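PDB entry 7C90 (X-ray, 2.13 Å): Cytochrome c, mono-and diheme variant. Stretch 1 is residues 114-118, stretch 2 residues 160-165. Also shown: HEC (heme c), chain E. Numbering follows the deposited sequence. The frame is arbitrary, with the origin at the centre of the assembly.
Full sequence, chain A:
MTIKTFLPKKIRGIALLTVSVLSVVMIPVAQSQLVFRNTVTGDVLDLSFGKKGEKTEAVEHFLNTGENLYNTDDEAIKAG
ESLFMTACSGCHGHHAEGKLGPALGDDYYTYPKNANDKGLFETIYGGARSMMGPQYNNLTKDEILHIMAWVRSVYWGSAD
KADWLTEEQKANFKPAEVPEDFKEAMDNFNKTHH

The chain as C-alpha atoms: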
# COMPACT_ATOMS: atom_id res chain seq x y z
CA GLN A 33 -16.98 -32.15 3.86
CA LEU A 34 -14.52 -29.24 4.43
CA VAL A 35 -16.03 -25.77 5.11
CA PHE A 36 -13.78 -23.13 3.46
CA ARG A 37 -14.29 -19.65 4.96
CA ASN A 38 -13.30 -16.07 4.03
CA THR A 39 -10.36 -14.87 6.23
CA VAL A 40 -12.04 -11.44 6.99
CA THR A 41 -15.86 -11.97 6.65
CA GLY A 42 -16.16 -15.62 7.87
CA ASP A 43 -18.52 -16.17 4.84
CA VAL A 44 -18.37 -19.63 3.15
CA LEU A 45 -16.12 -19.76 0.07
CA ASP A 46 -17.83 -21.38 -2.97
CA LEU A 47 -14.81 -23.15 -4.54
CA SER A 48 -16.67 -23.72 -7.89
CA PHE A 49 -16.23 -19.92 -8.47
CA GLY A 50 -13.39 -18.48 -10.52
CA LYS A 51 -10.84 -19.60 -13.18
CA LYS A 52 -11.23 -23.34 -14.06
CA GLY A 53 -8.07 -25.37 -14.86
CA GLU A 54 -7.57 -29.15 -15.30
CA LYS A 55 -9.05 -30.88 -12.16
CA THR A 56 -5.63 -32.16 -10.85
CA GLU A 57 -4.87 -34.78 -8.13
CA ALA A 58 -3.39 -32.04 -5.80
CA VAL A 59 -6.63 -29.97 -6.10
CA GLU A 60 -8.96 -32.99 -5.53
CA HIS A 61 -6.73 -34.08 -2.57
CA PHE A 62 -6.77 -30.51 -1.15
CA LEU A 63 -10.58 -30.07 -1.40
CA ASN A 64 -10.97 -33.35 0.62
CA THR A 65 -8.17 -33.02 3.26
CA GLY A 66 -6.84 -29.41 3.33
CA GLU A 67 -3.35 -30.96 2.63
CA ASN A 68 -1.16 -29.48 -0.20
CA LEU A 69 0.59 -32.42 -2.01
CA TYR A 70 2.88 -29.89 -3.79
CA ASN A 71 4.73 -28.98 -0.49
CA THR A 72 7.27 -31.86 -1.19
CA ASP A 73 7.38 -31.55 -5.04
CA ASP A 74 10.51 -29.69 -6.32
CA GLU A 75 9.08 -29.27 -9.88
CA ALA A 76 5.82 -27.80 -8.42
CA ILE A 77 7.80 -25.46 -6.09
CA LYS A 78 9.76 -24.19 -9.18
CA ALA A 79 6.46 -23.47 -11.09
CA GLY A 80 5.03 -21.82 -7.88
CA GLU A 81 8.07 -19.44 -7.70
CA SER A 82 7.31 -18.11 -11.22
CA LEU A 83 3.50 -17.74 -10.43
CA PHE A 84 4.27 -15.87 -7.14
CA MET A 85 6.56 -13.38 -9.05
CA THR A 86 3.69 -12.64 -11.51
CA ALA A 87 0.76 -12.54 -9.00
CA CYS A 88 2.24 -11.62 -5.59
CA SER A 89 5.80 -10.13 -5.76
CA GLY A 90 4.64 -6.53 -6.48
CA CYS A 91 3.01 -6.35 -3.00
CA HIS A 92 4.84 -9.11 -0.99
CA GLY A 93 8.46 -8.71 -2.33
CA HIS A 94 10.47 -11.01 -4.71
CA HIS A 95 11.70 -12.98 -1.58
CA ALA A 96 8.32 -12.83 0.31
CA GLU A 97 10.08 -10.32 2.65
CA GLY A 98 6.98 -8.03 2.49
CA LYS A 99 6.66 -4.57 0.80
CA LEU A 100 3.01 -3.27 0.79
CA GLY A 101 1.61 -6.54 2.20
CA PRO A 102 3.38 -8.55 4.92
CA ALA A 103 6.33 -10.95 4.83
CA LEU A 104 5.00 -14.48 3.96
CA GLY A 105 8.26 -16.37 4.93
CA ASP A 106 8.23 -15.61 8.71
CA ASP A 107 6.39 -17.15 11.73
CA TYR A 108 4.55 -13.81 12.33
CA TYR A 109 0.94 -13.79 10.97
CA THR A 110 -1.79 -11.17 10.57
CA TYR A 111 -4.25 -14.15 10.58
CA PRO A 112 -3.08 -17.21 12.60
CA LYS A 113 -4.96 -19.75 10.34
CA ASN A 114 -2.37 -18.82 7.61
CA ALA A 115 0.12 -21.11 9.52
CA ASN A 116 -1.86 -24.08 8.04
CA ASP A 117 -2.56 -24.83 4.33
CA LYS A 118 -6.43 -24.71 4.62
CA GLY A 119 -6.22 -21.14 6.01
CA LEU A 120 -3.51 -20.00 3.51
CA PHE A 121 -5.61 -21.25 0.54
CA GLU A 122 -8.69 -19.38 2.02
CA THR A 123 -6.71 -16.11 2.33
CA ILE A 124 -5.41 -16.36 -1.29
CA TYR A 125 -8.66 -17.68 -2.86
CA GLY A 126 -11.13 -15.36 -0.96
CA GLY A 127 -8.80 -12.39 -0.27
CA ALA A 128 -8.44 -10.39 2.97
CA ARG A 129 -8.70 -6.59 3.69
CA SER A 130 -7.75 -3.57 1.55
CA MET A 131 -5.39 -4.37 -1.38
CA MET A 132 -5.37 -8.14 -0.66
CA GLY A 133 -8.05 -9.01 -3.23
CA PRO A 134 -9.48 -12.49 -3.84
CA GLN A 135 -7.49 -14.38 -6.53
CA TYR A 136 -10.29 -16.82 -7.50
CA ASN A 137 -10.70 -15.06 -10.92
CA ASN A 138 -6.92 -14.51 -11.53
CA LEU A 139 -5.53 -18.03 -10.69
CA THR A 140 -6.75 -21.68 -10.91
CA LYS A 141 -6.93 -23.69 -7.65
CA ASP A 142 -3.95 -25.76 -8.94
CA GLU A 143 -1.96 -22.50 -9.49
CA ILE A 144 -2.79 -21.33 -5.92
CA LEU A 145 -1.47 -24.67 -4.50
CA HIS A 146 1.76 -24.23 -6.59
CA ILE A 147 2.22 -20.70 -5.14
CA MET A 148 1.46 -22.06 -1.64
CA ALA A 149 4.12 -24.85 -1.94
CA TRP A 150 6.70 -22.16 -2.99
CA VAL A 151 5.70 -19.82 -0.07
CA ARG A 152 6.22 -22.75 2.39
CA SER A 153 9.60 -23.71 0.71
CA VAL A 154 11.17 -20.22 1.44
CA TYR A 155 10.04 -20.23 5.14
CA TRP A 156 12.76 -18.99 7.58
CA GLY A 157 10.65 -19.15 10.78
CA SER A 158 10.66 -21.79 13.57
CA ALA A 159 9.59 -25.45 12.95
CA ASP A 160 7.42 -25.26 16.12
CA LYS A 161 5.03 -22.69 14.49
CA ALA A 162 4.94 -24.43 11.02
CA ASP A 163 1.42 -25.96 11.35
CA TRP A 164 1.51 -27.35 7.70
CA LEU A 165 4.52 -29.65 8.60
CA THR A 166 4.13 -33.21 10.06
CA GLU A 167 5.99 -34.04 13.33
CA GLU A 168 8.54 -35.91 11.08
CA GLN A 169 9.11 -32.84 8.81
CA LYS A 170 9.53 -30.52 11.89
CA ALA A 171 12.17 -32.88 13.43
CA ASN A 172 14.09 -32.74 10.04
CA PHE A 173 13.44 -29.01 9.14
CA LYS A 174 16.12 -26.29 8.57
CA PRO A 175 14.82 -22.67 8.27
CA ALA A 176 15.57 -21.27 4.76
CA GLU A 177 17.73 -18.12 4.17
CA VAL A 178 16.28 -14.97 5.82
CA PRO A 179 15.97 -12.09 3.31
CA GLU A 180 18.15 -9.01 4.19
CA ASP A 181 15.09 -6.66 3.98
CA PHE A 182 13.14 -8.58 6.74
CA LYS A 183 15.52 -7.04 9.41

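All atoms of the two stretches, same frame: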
# COMPACT_ATOMS: atom_id res chain seq x y z
N ASN A 114 -3.26 -18.79 8.80
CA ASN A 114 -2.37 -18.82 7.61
C ASN A 114 -1.12 -19.67 7.91
O ASN A 114 -0.39 -19.98 6.96
CB ASN A 114 -2.08 -17.41 7.06
CG ASN A 114 -3.32 -16.80 6.44
OD1 ASN A 114 -4.14 -17.51 5.84
ND2 ASN A 114 -3.48 -15.48 6.58
N ALA A 115 -0.95 -20.14 9.15
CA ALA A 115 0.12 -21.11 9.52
C ALA A 115 -0.22 -22.51 9.00
O ALA A 115 0.70 -23.38 8.94
CB ALA A 115 0.35 -21.12 11.00
N ASN A 116 -1.47 -22.76 8.61
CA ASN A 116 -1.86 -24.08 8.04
C ASN A 116 -2.33 -23.87 6.59
O ASN A 116 -2.64 -22.72 6.20
CB ASN A 116 -2.83 -24.79 8.98
CG ASN A 116 -4.21 -24.18 9.02
OD1 ASN A 116 -4.92 -24.12 8.01
ND2 ASN A 116 -4.60 -23.71 10.20
N ASP A 117 -2.33 -24.94 5.79
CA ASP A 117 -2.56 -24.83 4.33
C ASP A 117 -4.05 -24.55 4.04
O ASP A 117 -4.32 -23.83 3.04
CB ASP A 117 -1.98 -26.03 3.58
CG ASP A 117 -0.46 -25.94 3.45
OD1 ASP A 117 0.10 -24.81 3.54
OD2 ASP A 117 0.16 -27.01 3.26
N LYS A 118 -4.99 -25.01 4.86
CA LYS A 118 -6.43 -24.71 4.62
C LYS A 118 -6.63 -23.20 4.76
O LYS A 118 -7.27 -22.60 3.91
CB LYS A 118 -7.33 -25.46 5.59
CG LYS A 118 -8.81 -25.10 5.50
CD LYS A 118 -9.68 -26.13 6.17
CE LYS A 118 -11.16 -25.83 6.13
NZ LYS A 118 -11.49 -24.59 6.87
N ASP A 160 8.46 -25.08 15.08
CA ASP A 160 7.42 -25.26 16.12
C ASP A 160 6.13 -24.56 15.68
O ASP A 160 5.06 -24.96 16.12
CB ASP A 160 7.92 -24.75 17.48
CG ASP A 160 9.39 -25.07 17.74
OD1 ASP A 160 10.26 -24.40 17.13
OD2 ASP A 160 9.65 -26.01 18.53
N LYS A 161 6.22 -23.51 14.86
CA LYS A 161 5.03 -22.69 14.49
C LYS A 161 4.55 -23.10 13.09
O LYS A 161 3.52 -22.56 12.70
CB LYS A 161 5.32 -21.19 14.60
CG LYS A 161 5.76 -20.72 15.98
CD LYS A 161 5.55 -19.23 16.24
CE LYS A 161 6.72 -18.55 16.92
NZ LYS A 161 6.68 -17.07 16.76
N ALA A 162 5.24 -24.02 12.41
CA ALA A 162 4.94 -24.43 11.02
C ALA A 162 3.83 -25.49 11.01
O ALA A 162 4.13 -26.69 10.85
CB ALA A 162 6.19 -24.95 10.35
N ASP A 163 2.57 -25.05 11.14
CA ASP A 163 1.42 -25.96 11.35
C ASP A 163 1.23 -26.88 10.14
O ASP A 163 0.70 -27.96 10.36
CB ASP A 163 0.16 -25.20 11.77
CG ASP A 163 0.26 -24.60 13.16
OD1 ASP A 163 1.01 -25.16 14.00
OD2 ASP A 163 -0.39 -23.56 13.41
N TRP A 164 1.67 -26.52 8.93
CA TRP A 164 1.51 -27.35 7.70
C TRP A 164 2.46 -28.56 7.71
O TRP A 164 2.23 -29.49 6.94
CB TRP A 164 1.70 -26.50 6.43
CG TRP A 164 3.12 -26.12 6.13
CD1 TRP A 164 3.98 -26.77 5.29
CD2 TRP A 164 3.86 -25.04 6.71
NE1 TRP A 164 5.20 -26.16 5.29
CE2 TRP A 164 5.17 -25.11 6.18
CE3 TRP A 164 3.56 -24.03 7.62
CZ2 TRP A 164 6.16 -24.19 6.50
CZ3 TRP A 164 4.55 -23.13 7.96
CH2 TRP A 164 5.83 -23.22 7.41
N LEU A 165 3.50 -28.55 8.54
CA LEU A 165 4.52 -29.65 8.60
C LEU A 165 4.04 -30.76 9.55
O LEU A 165 3.51 -30.43 10.63
CB LEU A 165 5.86 -29.11 9.10
CG LEU A 165 6.59 -28.11 8.21
CD1 LEU A 165 7.83 -27.59 8.91
CD2 LEU A 165 6.93 -28.72 6.86
FE HEC E . -1.40 -10.54 -0.23
CHA HEC E . -2.17 -10.24 3.11
CHB HEC E . -0.69 -13.80 0.21
CHC HEC E . -1.15 -10.89 -3.64
CHD HEC E . -1.42 -7.15 -0.54
NA HEC E . -1.48 -11.78 1.39
C1A HEC E . -1.77 -11.53 2.65
C2A HEC E . -1.72 -12.69 3.57
C3A HEC E . -1.31 -13.77 2.68
C4A HEC E . -1.13 -13.07 1.39
CMA HEC E . -1.01 -15.20 2.96
CAA HEC E . -2.04 -12.76 5.01
CBA HEC E . -0.67 -12.91 5.67
CGA HEC E . -0.78 -13.11 7.14
O1A HEC E . -1.84 -13.57 7.61
O2A HEC E . 0.19 -12.73 7.84
NB HEC E . -0.99 -12.10 -1.48
C1B HEC E . -0.66 -13.32 -1.15
C2B HEC E . -0.32 -14.22 -2.27
C3B HEC E . -0.50 -13.34 -3.43
C4B HEC E . -0.91 -12.08 -2.83
CMB HEC E . 0.09 -15.66 -2.20
CAB HEC E . -0.30 -13.71 -4.90
CBB HEC E . -1.36 -14.65 -5.38
NC HEC E . -1.30 -9.24 -1.80
C1C HEC E . -1.25 -9.57 -3.10
C2C HEC E . -1.20 -8.43 -4.03
C3C HEC E . -1.29 -7.31 -3.09
C4C HEC E . -1.33 -7.91 -1.76
CMC HEC E . -1.11 -8.53 -5.52
CAC HEC E . -1.19 -5.88 -3.53
CBC HEC E . -2.19 -5.49 -4.59
ND HEC E . -1.71 -8.97 1.08
C1D HEC E . -1.67 -7.68 0.79
C2D HEC E . -2.00 -6.80 1.90
C3D HEC E . -2.23 -7.70 3.00
C4D HEC E . -2.05 -9.00 2.35
CMD HEC E . -2.08 -5.32 1.85
CAD HEC E . -2.68 -7.41 4.37
CBD HEC E . -4.20 -7.63 4.30
CGD HEC E . -4.90 -7.89 5.62
O1D HEC E . -4.32 -7.63 6.69
O2D HEC E . -6.09 -8.33 5.64

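Stretch 1 carries the chain from a 3-10 segment into the start of a helix, and it packs against a type I beta turn that runs from Ala162 to Leu165 in stretch 2. The contact is small, burying 249 Å² over both sides, and it rests mainly on packing around one carbonyl and one indole.

Asn114 takes no part in it. Its side chain serves the heme instead, ND2 donating a hydrogen bond to O1A of the heme c propionate at 2.7 Å, while the next residue meets stretch 2.

Ala115 is the centre of the contact and gives up more area to it than any other residue. Its O lies 3.3 Å from Asp163 N and 3.3 Å from Trp164 N; whether either approach is a hydrogen bond is left open by the geometry. The same Ala115 O sits at the edge of the indole, near its plane, 3.2 Å from Trp164 CE3. The CA-to-CB bond points sideways, and the methyl group sits close to stretch 2, with Ala115 CB 3.9 Å from Lys161 O and 3.5 Å from Asp163 OD2, so a short side chain suits this close, buried position.

The CA atoms of the two stretches come closest at Asn116, whose CA lies 4.7 Å from Trp164 CA. The side chain, in the p rotamer, caps a backbone N just past the stretch, a role well suited to asparagine at an N-cap; across the interface it offers only aliphatic packing, Asn116 CB to Asp163 CB at 4.1 Å.

Asp117 opens the helix. Its CA-to-CB bond points sideways, but the m rotamer brings the carboxylate closer, placing Asp117 OD2 3.6 Å from Trp164 CB. Both carboxylate oxygens are hydrogen-bonded elsewhere in the structure, which accommodates the charge in this buried site. Lys118 lies beyond reach of stretch 2.

The turn itself is closed by Leu165 N donating to Ala162 O at 3.0 Å.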